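Local coordinates for protein alginate lyase (Paenibacillus sp. FPU-7, PDB 6KFN) that probably cleaves the polysaccharide alginate by beta-elimination, at residues 154-158 against 246-250; 190-195 against 219-223; 251-256 against 276-280. All coordinates share one frame. Numbering follows the deposited sequence.

Interaction 1. Residues 154-158 against 246-250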
loop_
_atom_site.group_PDB
_atom_site.type_symbol
_atom_site.label_atom_id
_atom_site.label_comp_id
_atom_site.label_asym_id
_atom_site.label_seq_id
_atom_site.Cartn_x
_atom_site.Cartn_y
_atom_site.Cartn_z
ATOM N N ASP A 154 13.861 3.452 1.134
ATOM C CA ASP A 154 15.130 2.777 1.375
ATOM C C ASP A 154 16.150 3.762 1.953
ATOM O O ASP A 154 16.122 4.967 1.644
ATOM C CB ASP A 154 15.649 2.227 0.024
ATOM C CG ASP A 154 16.908 1.413 0.121
ATOM O OD1 ASP A 154 16.830 0.206 0.459
ATOM O OD2 ASP A 154 17.976 1.998 -0.160
ATOM N N LYS A 155 17.090 3.230 2.733
ATOM C CA LYS A 155 18.139 4.042 3.356
ATOM C C LYS A 155 18.896 4.910 2.381
ATOM O O LYS A 155 19.329 6.003 2.745
ATOM C CB LYS A 155 19.091 3.134 4.136
ATOM C CG LYS A 155 19.867 2.130 3.292
ATOM C CD LYS A 155 20.699 1.186 4.144
ATOM C CE LYS A 155 21.430 0.163 3.323
ATOM N NZ LYS A 155 22.192 -0.733 4.216
ATOM N N GLY A 156 19.084 4.459 1.141
ATOM C CA GLY A 156 19.794 5.267 0.165
ATOM C C GLY A 156 19.074 6.543 -0.223
ATOM O O GLY A 156 19.689 7.407 -0.864
ATOM N N LYS A 157 17.794 6.660 0.120
ATOM C CA LYS A 157 16.994 7.843 -0.162
ATOM C C LYS A 157 16.646 8.639 1.094
ATOM O O LYS A 157 15.945 9.650 0.966
ATOM C CB LYS A 157 15.699 7.445 -0.877
ATOM C CG LYS A 157 15.967 6.929 -2.280
ATOM C CD LYS A 157 16.429 8.032 -3.232
ATOM C CE LYS A 157 16.742 7.466 -4.644
ATOM N NZ LYS A 157 15.532 6.833 -5.169
ATOM N N TRP A 158 17.161 8.275 2.278
ATOM C CA TRP A 158 16.810 9.052 3.468
ATOM C C TRP A 158 17.302 10.498 3.394
ATOM O O TRP A 158 16.698 11.367 4.032
ATOM C CB TRP A 158 17.395 8.412 4.727
ATOM C CG TRP A 158 16.719 7.146 5.140
ATOM C CD1 TRP A 158 15.730 6.439 4.510
ATOM C CD2 TRP A 158 17.008 6.428 6.354
ATOM N NE1 TRP A 158 15.382 5.331 5.267
ATOM C CE2 TRP A 158 16.153 5.299 6.407
ATOM C CE3 TRP A 158 17.893 6.637 7.428
ATOM C CZ2 TRP A 158 16.157 4.424 7.478
ATOM C CZ3 TRP A 158 17.896 5.768 8.485
ATOM C CH2 TRP A 158 17.040 4.655 8.516
ATOM N N GLN A 246 18.187 -3.260 7.740
ATOM C CA GLN A 246 18.942 -2.516 6.752
ATOM C C GLN A 246 19.857 -1.478 7.355
ATOM O O GLN A 246 20.847 -1.072 6.714
ATOM C CB GLN A 246 17.976 -1.819 5.791
ATOM C CG GLN A 246 17.099 -2.752 5.019
ATOM C CD GLN A 246 17.815 -3.962 4.409
ATOM O OE1 GLN A 246 17.780 -5.084 4.944
ATOM N NE2 GLN A 246 18.511 -3.703 3.325
ATOM N N VAL A 247 19.507 -1.002 8.551
ATOM C CA VAL A 247 20.222 -0.007 9.330
ATOM C C VAL A 247 20.097 -0.479 10.763
ATOM O O VAL A 247 19.009 -0.918 11.165
ATOM C CB VAL A 247 19.570 1.403 9.164
ATOM C CG1 VAL A 247 20.261 2.409 10.076
ATOM C CG2 VAL A 247 19.595 1.839 7.734
ATOM N N ALA A 248 21.196 -0.464 11.533
ATOM C CA ALA A 248 21.133 -0.985 12.895
ATOM C C ALA A 248 19.979 -0.354 13.683
ATOM O O ALA A 248 19.722 0.862 13.593
ATOM C CB ALA A 248 22.447 -0.757 13.622
ATOM N N GLY A 249 19.301 -1.183 14.473
ATOM C CA GLY A 249 18.200 -0.728 15.281
ATOM C C GLY A 249 16.882 -0.602 14.551
ATOM O O GLY A 249 15.896 -0.197 15.169
ATOM N N TRP A 250 16.863 -0.941 13.257
ATOM C CA TRP A 250 15.636 -1.041 12.475
ATOM C C TRP A 250 15.322 -2.518 12.248
ATOM O O TRP A 250 16.086 -3.407 12.610
ATOM C CB TRP A 250 15.752 -0.202 11.182
ATOM C CG TRP A 250 15.832 1.257 11.499
ATOM C CD1 TRP A 250 16.972 2.008 11.683
ATOM C CD2 TRP A 250 14.738 2.132 11.793
ATOM N NE1 TRP A 250 16.644 3.294 12.035
ATOM C CE2 TRP A 250 15.286 3.391 12.116
ATOM C CE3 TRP A 250 13.353 1.967 11.850
ATOM C CZ2 TRP A 250 14.477 4.473 12.501
ATOM C CZ3 TRP A 250 12.557 3.033 12.210
ATOM C CH2 TRP A 250 13.123 4.278 12.544
HETATM O O HOH W 1 18.178 -1.098 2.422
#

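Interaction 2. Residues 190-195 against 219-223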
loop_
_atom_site.group_PDB
_atom_site.type_symbol
_atom_site.label_atom_id
_atom_site.label_comp_id
_atom_site.label_asym_id
_atom_site.label_seq_id
_atom_site.Cartn_x
_atom_site.Cartn_y
_atom_site.Cartn_z
ATOM N N THR A 190 10.552 3.769 9.000
ATOM C CA THR A 190 9.149 3.912 9.354
ATOM C C THR A 190 8.882 3.292 10.711
ATOM O O THR A 190 9.507 2.293 11.092
ATOM C CB THR A 190 8.232 3.271 8.300
ATOM O OG1 THR A 190 8.340 1.831 8.324
ATOM C CG2 THR A 190 8.481 3.816 6.911
ATOM N N VAL A 191 7.905 3.864 11.412
ATOM C CA VAL A 191 7.497 3.401 12.728
ATOM C C VAL A 191 5.987 3.246 12.770
ATOM O O VAL A 191 5.260 4.145 12.383
ATOM C CB VAL A 191 7.971 4.388 13.816
ATOM C CG1 VAL A 191 7.479 4.040 15.132
ATOM C CG2 VAL A 191 9.492 4.513 13.819
ATOM N N GLY A 192 5.526 2.107 13.296
ATOM C CA GLY A 192 4.134 1.965 13.670
ATOM C C GLY A 192 3.163 1.571 12.571
ATOM O O GLY A 192 1.961 1.773 12.711
ATOM N N THR A 193 3.665 1.036 11.465
ATOM C CA THR A 193 2.792 0.588 10.384
ATOM C C THR A 193 1.908 -0.546 10.885
ATOM O O THR A 193 2.410 -1.495 11.491
ATOM C CB THR A 193 3.642 0.084 9.211
ATOM O OG1 THR A 193 4.594 1.078 8.817
ATOM C CG2 THR A 193 2.771 -0.220 7.995
ATOM N N ILE A 194 0.620 -0.483 10.562
ATOM C CA ILE A 194 -0.335 -1.534 10.898
ATOM C C ILE A 194 -0.829 -2.161 9.604
ATOM O O ILE A 194 -1.250 -1.453 8.690
ATOM C CB ILE A 194 -1.525 -0.971 11.710
ATOM C CG1 ILE A 194 -1.055 -0.340 13.005
ATOM C CG2 ILE A 194 -2.589 -2.086 11.934
ATOM C CD1 ILE A 194 -2.147 0.245 13.857
ATOM N N VAL A 195 -0.819 -3.506 9.558
ATOM C CA VAL A 195 -1.426 -4.260 8.468
ATOM C C VAL A 195 -2.415 -5.222 9.129
ATOM O O VAL A 195 -1.988 -6.104 9.885
ATOM C CB VAL A 195 -0.405 -5.070 7.669
ATOM C CG1 VAL A 195 -1.124 -5.813 6.551
ATOM C CG2 VAL A 195 0.696 -4.143 7.118
ATOM N N GLY A 219 10.885 -1.601 8.810
ATOM C CA GLY A 219 10.593 -0.580 9.799
ATOM C C GLY A 219 10.437 -1.179 11.184
ATOM O O GLY A 219 10.616 -2.380 11.390
ATOM N N ASN A 220 10.126 -0.291 12.126
ATOM C CA ASN A 220 9.971 -0.644 13.527
ATOM C C ASN A 220 8.510 -0.574 13.947
ATOM O O ASN A 220 7.690 0.149 13.361
ATOM C CB ASN A 220 10.795 0.247 14.440
ATOM C CG ASN A 220 12.277 -0.086 14.351
ATOM O OD1 ASN A 220 12.687 -0.978 13.602
ATOM N ND2 ASN A 220 13.084 0.621 15.109
ATOM N N ASP A 221 8.202 -1.326 15.009
ATOM C CA ASP A 221 6.881 -1.281 15.643
ATOM C C ASP A 221 5.748 -1.645 14.691
ATOM O O ASP A 221 4.616 -1.192 14.871
ATOM C CB ASP A 221 6.624 0.055 16.355
ATOM C CG ASP A 221 7.654 0.386 17.419
ATOM O OD1 ASP A 221 8.379 -0.536 17.867
ATOM O OD2 ASP A 221 7.712 1.582 17.789
ATOM N N ALA A 222 6.036 -2.460 13.695
ATOM C CA ALA A 222 4.989 -2.884 12.778
ATOM C C ALA A 222 4.082 -3.874 13.487
ATOM O O ALA A 222 4.524 -4.692 14.287
ATOM C CB ALA A 222 5.600 -3.521 11.538
ATOM N N VAL A 223 2.785 -3.799 13.200
ATOM C CA VAL A 223 1.790 -4.711 13.738
ATOM C C VAL A 223 1.092 -5.363 12.559
ATOM O O VAL A 223 0.409 -4.686 11.802
ATOM C CB VAL A 223 0.795 -3.991 14.654
ATOM C CG1 VAL A 223 -0.288 -4.945 15.127
ATOM C CG2 VAL A 223 1.526 -3.378 15.848
HETATM O O HOH W 2 6.862 0.556 10.439
#

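Interaction 3. Residues 251-256 against 276-280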
loop_
_atom_site.group_PDB
_atom_site.type_symbol
_atom_site.label_atom_id
_atom_site.label_comp_id
_atom_site.label_asym_id
_atom_site.label_seq_id
_atom_site.Cartn_x
_atom_site.Cartn_y
_atom_site.Cartn_z
ATOM N N GLY A 251 14.134 -2.795 11.707
ATOM C CA GLY A 251 13.647 -4.175 11.675
ATOM C C GLY A 251 13.431 -4.729 13.063
ATOM O O GLY A 251 13.676 -5.914 13.316
ATOM N N GLN A 252 12.956 -3.868 13.976
ATOM C CA GLN A 252 12.809 -4.198 15.373
ATOM C C GLN A 252 11.356 -4.170 15.804
ATOM O O GLN A 252 10.550 -3.332 15.362
ATOM C CB GLN A 252 13.625 -3.270 16.269
ATOM C CG GLN A 252 15.108 -3.263 15.925
ATOM C CD GLN A 252 15.761 -4.612 16.113
ATOM O OE1 GLN A 252 15.608 -5.301 17.112
ATOM N NE2 GLN A 252 16.523 -5.027 15.111
ATOM N N ASN A 253 11.038 -5.037 16.766
ATOM C CA ASN A 253 9.741 -5.032 17.413
ATOM C C ASN A 253 8.600 -5.155 16.416
ATOM O O ASN A 253 7.611 -4.445 16.502
ATOM C CB ASN A 253 9.553 -3.809 18.322
ATOM C CG ASN A 253 8.335 -3.933 19.204
ATOM O OD1 ASN A 253 8.051 -5.021 19.757
ATOM N ND2 ASN A 253 7.608 -2.845 19.382
ATOM N N ALA A 254 8.720 -6.078 15.466
ATOM C CA ALA A 254 7.604 -6.433 14.597
ATOM C C ALA A 254 6.702 -7.431 15.326
ATOM O O ALA A 254 7.210 -8.350 15.957
ATOM C CB ALA A 254 8.111 -7.079 13.316
ATOM N N THR A 255 5.413 -7.245 15.301
ATOM C CA THR A 255 4.474 -8.125 15.975
ATOM C C THR A 255 3.579 -8.799 14.942
ATOM O O THR A 255 3.000 -8.122 14.111
ATOM C CB THR A 255 3.627 -7.341 16.984
ATOM O OG1 THR A 255 4.467 -6.732 17.942
ATOM C CG2 THR A 255 2.581 -8.226 17.650
ATOM N N PHE A 256 3.457 -10.126 15.040
ATOM C CA PHE A 256 2.638 -10.920 14.131
ATOM C C PHE A 256 1.651 -11.722 14.955
ATOM O O PHE A 256 2.048 -12.671 15.639
ATOM C CB PHE A 256 3.508 -11.899 13.315
ATOM C CG PHE A 256 4.489 -11.220 12.410
ATOM C CD1 PHE A 256 5.754 -10.834 12.856
ATOM C CD2 PHE A 256 4.164 -10.954 11.076
ATOM C CE1 PHE A 256 6.652 -10.210 12.019
ATOM C CE2 PHE A 256 5.070 -10.314 10.231
ATOM C CZ PHE A 256 6.320 -9.960 10.699
ATOM N N ASP A 276 19.738 -9.665 12.956
ATOM C CA ASP A 276 19.439 -8.982 14.193
ATOM C C ASP A 276 17.979 -8.534 14.292
ATOM O O ASP A 276 17.610 -7.893 15.278
ATOM C CB ASP A 276 20.362 -7.757 14.345
ATOM C CG ASP A 276 21.784 -8.092 14.531
ATOM O OD1 ASP A 276 22.104 -9.083 15.197
ATOM O OD2 ASP A 276 22.634 -7.331 14.012
ATOM N N ALA A 277 17.140 -8.848 13.311
ATOM C CA ALA A 277 15.763 -8.396 13.343
ATOM C C ALA A 277 15.041 -9.016 14.532
ATOM O O ALA A 277 15.335 -10.145 14.913
ATOM C CB ALA A 277 15.064 -8.803 12.056
ATOM N N THR A 278 14.066 -8.297 15.108
ATOM C CA THR A 278 13.312 -8.853 16.218
ATOM C C THR A 278 11.809 -8.799 15.941
ATOM O O THR A 278 11.284 -7.837 15.370
ATOM C CB THR A 278 13.629 -8.171 17.561
ATOM O OG1 THR A 278 13.350 -6.768 17.483
ATOM C CG2 THR A 278 15.068 -8.426 17.981
ATOM N N ALA A 279 11.136 -9.850 16.414
ATOM C CA ALA A 279 9.710 -9.964 16.271
ATOM C C ALA A 279 9.127 -10.697 17.449
ATOM O O ALA A 279 9.804 -11.453 18.149
ATOM C CB ALA A 279 9.374 -10.706 14.967
ATOM N N SER A 280 7.827 -10.535 17.617
ATOM C CA SER A 280 7.003 -11.312 18.529
ATOM C C SER A 280 5.881 -11.929 17.714
ATOM O O SER A 280 5.412 -11.333 16.746
ATOM C CB SER A 280 6.424 -10.440 19.648
ATOM O OG SER A 280 7.439 -9.769 20.389
HETATM O O HOH W 3 7.932 -7.608 18.956
#

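Interaction 1. Residues 154-158 against 246-250
Neither segment is regular helix or strand: two surface loops face each other, with Lys-155 and Gln-246 closest in the backbone at 7.4 Å between CA atoms, so side chains must span the gap. Residues 154-158 turn tightly, Asp-154 OD2 accepting a hydrogen bond from Gly-156 N at 3.0 Å, an Asx turn. Val-247 to Trp-250 make a type II beta turn, closed by Trp-250 N to Val-247 O at 3.0 Å; Gly-249 has the positive phi at which a CB would jam against the preceding carbonyl. Lys-155, fully extended beyond chi1, is long enough to bring NZ to Gln-246 O, a 2.9 Å hydrogen bond, while its CD rests 3.8 Å from Val-247 CG2. Water 1 also joins Asp-154 OD1 (2.7 Å) to Gln-246 NE2 (2.8 Å). Trp-158, whose NE1 is held by Ser-153 O, projects its CH2 to 3.9 Å from Val-247 CG2 and sets its edge against the face of Trp-250. Its six-membered ring and the five-membered ring of Trp-250 have centroids 5.5 Å apart and planes at 74°. This T-shaped pair, with the Lys-155 bond and the water bridge, joins loops that follow strands 149-151 and 241-243 of a right-handed beta-helix.

Interaction 2. Residues 190-195 against 219-223
Val-223 lays its beta-branched side chain beside Ile-194, Val-223 CB standing 4.4 Å from Ile-194 CG1; neighbours on the same face of a parallel sheet, they suit the extended backbone they share. The register is in step, CA atoms 4.7 to 4.8 Å apart from Thr-190 and Gly-219 to Ile-194 and Val-223. Four hydrogen bonds follow: Asn-220 N to Thr-190 O and Gly-192 N to Asn-220 O, then Val-223 N to Thr-193 O, each 2.9 Å, and Val-195 N to Val-223 O at 2.8 Å. Between the two pairs of bonds, Gly-192 and Asp-221 kink together at positive phi, the former lacking any side chain to strain. Gly-219 must also be bare, since a CB would collide with Thr-190 OG1. Water 2 bonds to Thr-190 OG1 (2.9 Å; also hydrogen-bonded to Lys-187 O), Thr-193 OG1 (2.8 Å) and Asn-220 O (3.1 Å). Strand 169-171 continues the sheet on one flank and strand 254-257 on the other, while Thr-193 and Val-195 pack inward on strand 184-186.

Interaction 3. Residues 251-256 against 276-280
Two successive coils of the right-handed beta-helix meet here as parallel strands, 254-256 and 278-280, whose axes approach to 4.6 Å at 31°. The backbone ladder satisfies its groups in turn: Thr-278 N gives to Gly-251 O (3.0 Å), Ala-254 N to Thr-278 O (3.1 Å), Ser-280 N to Ala-254 O (2.8 Å) and Phe-256 N to Ser-280 O (2.9 Å). Asn-253 is an extra residue, since Gln-252 faces Thr-278 but Ala-254 already faces Ala-279. Its left-handed backbone is one asparagine tolerates well. The displaced Asn-253 N lies 3.1 Å from Thr-278 O at too poor an angle to bond, and gives instead to Thr-278 OG1 at 3.0 Å. That hydroxyl donates a hydrogen bond in turn to Gln-252 OE1 (2.7 Å), so threonine serves as acceptor and donor at once. The amide of Gln-252 is used at both ends, for NE2 bonds to Asp-276 O at 3.1 Å and also to Trp-250 O. Asn-253 ND2 is taken by Asp-221. Inside the coil, Ala-254 CB and Ala-279 CB are 4.2 Å apart, small enough to leave room for Phe-256, whose CE1 comes 4.0 Å from Ala-279 CB. Outside, water 3 donates to Asn-253 OD1 at 2.7 Å and to Ala-254 O at 3.2 Å, and accepts from Ser-280 OG at 2.6 Å.

Interactions 2 and 3 lie about 10 Å apart, centre to centre, on the same parallel sheet of the beta-helix, and belong to four successive coils. They are laced together by Asp-221 OD1 to Asn-253 ND2 and Ala-222 O to Thr-255 N, both 2.9 Å. Interaction 1 sits in loops that project from the side of the coils, its centre about 14 Å from that of interaction 2 and about 15 Å from that of interaction 3. Along the chain interaction 2 is nested within the span that interaction 1 closes, and interaction 3 follows, starting right after Trp-250. Gly-249 O to Asn-220 ND2, at 2.9 Å, ties the 246-250 turn directly to the coils, and 154-158 meets that turn across interaction 1.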